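Local coordinates for protein putative surface-anchored fimbrial subunit (Corynebacterium diphtheriae, PDB 3HR6) that forms the shaft of cell-surface pili as the major pilin SpaA, a tandem of Ig-like modules stabilised by isopeptide and disulfide bonds, at residues Q142-P154 / N166-A179. Residues are numbered along the deposited sequence; the frame is centred on the assembly and turned at random.
Sequences QALSEPVKTAVDP and NVKYRVATKIPEIA. With CA (calcium ion), chain B.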
# COMPACT_ATOMS: atom_id res chain seq x y z
N GLN A 142 4.35 -10.37 17.24
CA GLN A 142 3.99 -11.20 16.10
C GLN A 142 4.08 -10.37 14.85
O GLN A 142 3.69 -9.23 14.80
CB GLN A 142 2.61 -11.85 16.25
CG GLN A 142 2.47 -12.87 17.40
CD GLN A 142 2.24 -12.26 18.75
OE1 GLN A 142 1.28 -11.50 18.96
NE2 GLN A 142 3.12 -12.58 19.71
N ALA A 143 4.61 -11.00 13.81
CA ALA A 143 4.77 -10.35 12.54
C ALA A 143 3.42 -10.22 11.80
O ALA A 143 2.50 -11.01 11.98
CB ALA A 143 5.76 -11.16 11.67
N LEU A 144 3.38 -9.21 10.95
CA LEU A 144 2.33 -8.99 9.97
C LEU A 144 2.88 -9.38 8.60
O LEU A 144 3.97 -8.96 8.19
CB LEU A 144 1.92 -7.52 9.95
CG LEU A 144 1.07 -7.13 11.17
CD1 LEU A 144 1.17 -5.62 11.45
CD2 LEU A 144 -0.33 -7.58 10.90
N SER A 145 2.11 -10.17 7.88
CA SER A 145 2.49 -10.58 6.53
C SER A 145 2.22 -9.44 5.58
O SER A 145 1.29 -8.68 5.79
CB SER A 145 1.64 -11.77 6.10
OG SER A 145 1.90 -12.88 6.93
N GLU A 146 3.00 -9.38 4.50
CA GLU A 146 2.81 -8.33 3.51
C GLU A 146 1.49 -8.57 2.77
O GLU A 146 1.37 -9.60 2.10
CB GLU A 146 3.95 -8.39 2.49
CG GLU A 146 3.80 -7.44 1.29
CD GLU A 146 4.93 -7.61 0.29
OE1 GLU A 146 4.85 -8.51 -0.57
OE2 GLU A 146 5.89 -6.87 0.44
N PRO A 147 0.55 -7.60 2.84
CA PRO A 147 -0.69 -7.77 2.06
C PRO A 147 -0.43 -7.88 0.58
O PRO A 147 0.56 -7.33 0.05
CB PRO A 147 -1.50 -6.49 2.35
CG PRO A 147 -0.98 -6.07 3.76
CD PRO A 147 0.52 -6.38 3.64
N VAL A 148 -1.32 -8.56 -0.12
CA VAL A 148 -1.16 -8.78 -1.55
C VAL A 148 -2.18 -7.88 -2.24
O VAL A 148 -3.37 -8.07 -2.09
CB VAL A 148 -1.43 -10.25 -1.91
CG1 VAL A 148 -1.37 -10.45 -3.43
CG2 VAL A 148 -0.44 -11.16 -1.18
N LYS A 149 -1.65 -6.89 -2.94
CA LYS A 149 -2.43 -5.97 -3.73
C LYS A 149 -2.38 -6.37 -5.20
O LYS A 149 -1.31 -6.55 -5.77
CB LYS A 149 -1.96 -4.53 -3.53
CG LYS A 149 -2.82 -3.54 -4.28
CD LYS A 149 -2.48 -2.12 -4.01
CE LYS A 149 -3.32 -1.18 -4.89
NZ LYS A 149 -3.38 0.21 -4.41
N THR A 150 -3.54 -6.44 -5.82
CA THR A 150 -3.69 -6.63 -7.24
C THR A 150 -4.63 -5.61 -7.86
O THR A 150 -5.40 -4.95 -7.17
CB THR A 150 -4.18 -8.03 -7.53
OG1 THR A 150 -5.43 -8.29 -6.84
CG2 THR A 150 -3.09 -9.07 -7.19
N ALA A 151 -4.57 -5.53 -9.18
CA ALA A 151 -5.47 -4.69 -9.98
C ALA A 151 -6.29 -5.60 -10.87
O ALA A 151 -5.83 -6.65 -11.31
CB ALA A 151 -4.70 -3.70 -10.83
N VAL A 152 -7.55 -5.20 -11.06
CA VAL A 152 -8.52 -5.94 -11.83
C VAL A 152 -9.20 -4.93 -12.78
O VAL A 152 -9.39 -3.80 -12.41
CB VAL A 152 -9.57 -6.55 -10.88
CG1 VAL A 152 -10.72 -7.13 -11.63
CG2 VAL A 152 -8.85 -7.62 -9.99
N ASP A 153 -9.49 -5.35 -14.01
CA ASP A 153 -10.31 -4.52 -14.90
C ASP A 153 -11.78 -4.79 -14.53
O ASP A 153 -12.31 -5.92 -14.70
CB ASP A 153 -10.08 -4.90 -16.36
CG ASP A 153 -10.87 -4.04 -17.31
OD1 ASP A 153 -11.51 -3.07 -16.83
OD2 ASP A 153 -10.81 -4.31 -18.53
N PRO A 154 -12.47 -3.77 -14.00
CA PRO A 154 -13.85 -4.02 -13.53
C PRO A 154 -14.90 -4.04 -14.64
O PRO A 154 -16.08 -4.37 -14.37
CB PRO A 154 -14.12 -2.82 -12.61
CG PRO A 154 -13.27 -1.78 -13.11
CD PRO A 154 -12.03 -2.44 -13.63
N ASN A 166 -12.55 2.99 -15.19
CA ASN A 166 -12.22 2.68 -13.83
C ASN A 166 -11.26 1.51 -13.68
O ASN A 166 -11.30 0.55 -14.43
CB ASN A 166 -13.47 2.37 -13.05
CG ASN A 166 -14.47 3.50 -13.07
OD1 ASN A 166 -14.15 4.64 -12.76
ND2 ASN A 166 -15.69 3.19 -13.47
N VAL A 167 -10.40 1.64 -12.68
CA VAL A 167 -9.56 0.56 -12.20
C VAL A 167 -10.22 -0.01 -10.97
O VAL A 167 -10.96 0.69 -10.26
CB VAL A 167 -8.12 1.04 -11.90
CG1 VAL A 167 -8.06 2.20 -10.80
CG2 VAL A 167 -7.16 -0.15 -11.55
N LYS A 168 -9.92 -1.26 -10.69
CA LYS A 168 -10.31 -1.90 -9.44
C LYS A 168 -9.07 -2.46 -8.78
O LYS A 168 -8.20 -3.01 -9.44
CB LYS A 168 -11.30 -3.02 -9.72
CG LYS A 168 -11.78 -3.79 -8.50
CD LYS A 168 -13.00 -4.61 -8.86
CE LYS A 168 -13.36 -5.59 -7.85
NZ LYS A 168 -14.53 -6.40 -8.30
N TYR A 169 -8.95 -2.26 -7.48
CA TYR A 169 -7.89 -2.84 -6.69
C TYR A 169 -8.43 -3.78 -5.65
O TYR A 169 -9.53 -3.61 -5.15
CB TYR A 169 -7.07 -1.78 -6.01
CG TYR A 169 -6.27 -0.93 -6.92
CD1 TYR A 169 -5.29 -1.48 -7.73
CD2 TYR A 169 -6.48 0.41 -7.00
CE1 TYR A 169 -4.52 -0.65 -8.60
CE2 TYR A 169 -5.75 1.23 -7.81
CZ TYR A 169 -4.78 0.68 -8.63
OH TYR A 169 -4.12 1.58 -9.43
N ARG A 170 -7.64 -4.78 -5.33
CA ARG A 170 -7.96 -5.80 -4.34
C ARG A 170 -6.74 -5.92 -3.44
O ARG A 170 -5.61 -6.12 -3.92
CB ARG A 170 -8.24 -7.12 -5.02
CG ARG A 170 -8.53 -8.24 -4.08
CD ARG A 170 -8.59 -9.52 -4.84
NE ARG A 170 -9.15 -10.60 -4.05
CZ ARG A 170 -8.46 -11.43 -3.27
NH1 ARG A 170 -7.13 -11.32 -3.17
NH2 ARG A 170 -9.11 -12.40 -2.60
N VAL A 171 -6.97 -5.77 -2.15
CA VAL A 171 -5.94 -5.85 -1.13
C VAL A 171 -6.29 -6.95 -0.15
O VAL A 171 -7.31 -6.87 0.60
CB VAL A 171 -5.78 -4.52 -0.34
CG1 VAL A 171 -4.67 -4.69 0.79
CG2 VAL A 171 -5.44 -3.37 -1.26
N ALA A 172 -5.50 -8.01 -0.15
CA ALA A 172 -5.73 -9.18 0.69
C ALA A 172 -4.72 -9.21 1.85
O ALA A 172 -3.53 -9.32 1.59
CB ALA A 172 -5.62 -10.41 -0.10
N THR A 173 -5.21 -9.07 3.08
CA THR A 173 -4.38 -9.00 4.28
C THR A 173 -4.64 -10.18 5.15
O THR A 173 -5.76 -10.46 5.49
CB THR A 173 -4.70 -7.71 5.07
OG1 THR A 173 -4.45 -6.58 4.23
CG2 THR A 173 -3.93 -7.58 6.39
N LYS A 174 -3.58 -10.86 5.54
CA LYS A 174 -3.68 -11.99 6.42
C LYS A 174 -3.81 -11.54 7.85
O LYS A 174 -3.10 -10.61 8.26
CB LYS A 174 -2.45 -12.88 6.26
CG LYS A 174 -2.55 -13.58 4.95
CD LYS A 174 -1.57 -14.64 4.64
CE LYS A 174 -1.95 -15.34 3.30
NZ LYS A 174 -3.22 -16.20 3.23
N ILE A 175 -4.73 -12.17 8.59
CA ILE A 175 -4.83 -11.92 10.02
C ILE A 175 -3.79 -12.78 10.72
O ILE A 175 -3.89 -14.00 10.66
CB ILE A 175 -6.23 -12.23 10.59
CG1 ILE A 175 -7.31 -11.53 9.78
CG2 ILE A 175 -6.28 -11.87 12.08
CD1 ILE A 175 -7.16 -10.02 9.72
N PRO A 176 -2.81 -12.16 11.41
CA PRO A 176 -1.84 -12.99 12.12
C PRO A 176 -2.42 -13.69 13.33
O PRO A 176 -3.39 -13.20 13.93
CB PRO A 176 -0.79 -11.97 12.56
CG PRO A 176 -1.61 -10.77 12.86
CD PRO A 176 -2.60 -10.73 11.72
N GLU A 177 -1.84 -14.82 13.72
CA GLU A 177 -2.11 -15.38 15.03
C GLU A 177 -1.35 -14.54 16.07
O GLU A 177 -0.14 -14.28 15.92
CB GLU A 177 -1.74 -16.86 15.16
CG GLU A 177 -2.04 -17.44 16.52
CD GLU A 177 -1.75 -18.92 16.64
OE1 GLU A 177 -1.34 -19.51 15.63
OE2 GLU A 177 -1.97 -19.45 17.74
N ILE A 178 -2.09 -14.09 17.08
CA ILE A 178 -1.50 -13.28 18.16
C ILE A 178 -1.47 -14.05 19.49
O ILE A 178 -2.13 -15.08 19.66
CB ILE A 178 -2.20 -11.92 18.30
CG1 ILE A 178 -3.63 -12.09 18.83
CG2 ILE A 178 -2.13 -11.11 16.95
CD1 ILE A 178 -4.37 -10.75 19.05
N ALA A 179 -0.68 -13.54 20.41
CA ALA A 179 -0.49 -14.12 21.72
C ALA A 179 -1.84 -14.50 22.35
O ALA A 179 -2.78 -13.70 22.33
CB ALA A 179 0.25 -13.13 22.61
CA CA B . -11.99 -1.97 -18.96
O HOH W 1 -1.09 -9.93 4.79
O HOH W 2 -0.43 -10.97 8.94
O HOH W 3 -5.13 -9.26 -4.18
O HOH W 4 -12.79 -0.46 -16.96
O HOH W 5 -14.18 -1.24 -20.18
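An antiparallel strand pair of the middle Ig-like module, 148-152 against 166-174, places Lys149 over the ring of Tyr169. Fully extended from a CG anti to the backbone N (chi1 -176°), Lys149 carries CE over one ring face, near its rim, 3.5 Å from Tyr169 CD1. Its NZ ends 4.0 Å from the centroid of the Tyr169 ring, 11° off the normal. That nitrogen is joined covalently to CG of Asn271, the isopeptide crosslink of this module, and it also hydrogen-bonds to Asp191; as an amide nitrogen it should be uncharged, and the aromatic face lies against the crosslink. Val167 CG2 packs on the opposite face of the ring, while Thr150 O lies at its edge.

Backbone bonds join Val148-Ala172, Thr150-Arg170 and Val152-Lys168 in hydrogen-bonded pairs; Thr150 N to Arg170 O is 2.8 Å. Strand 148-152 is outermost in a five-strand sheet within the chain, with 251-259 along the far side of 166-174. On the face away from Lys149, one water takes an N-H from Arg170 NH1, in the guanidinium plane, and donates to Val148 O.

Before Pro147, two waters replace direct strand bonds, linking the N and O of Ser145 to the O and N of Lys174. Nearer the start of the segment, Gln142 bends at chi2 (81°); its OE1 receives Ala179 N at 3.2 Å from above the amide plane, and its NE2 hydrogen-bonds to Gly14 O.

At the other end, Asp153 grips calcium through both carboxylate oxygens, and a calcium-bound water donates to Asn166 O at 3.1 Å; Asp155, Gln158, Gly160 and Glu165 complete the protein ligands.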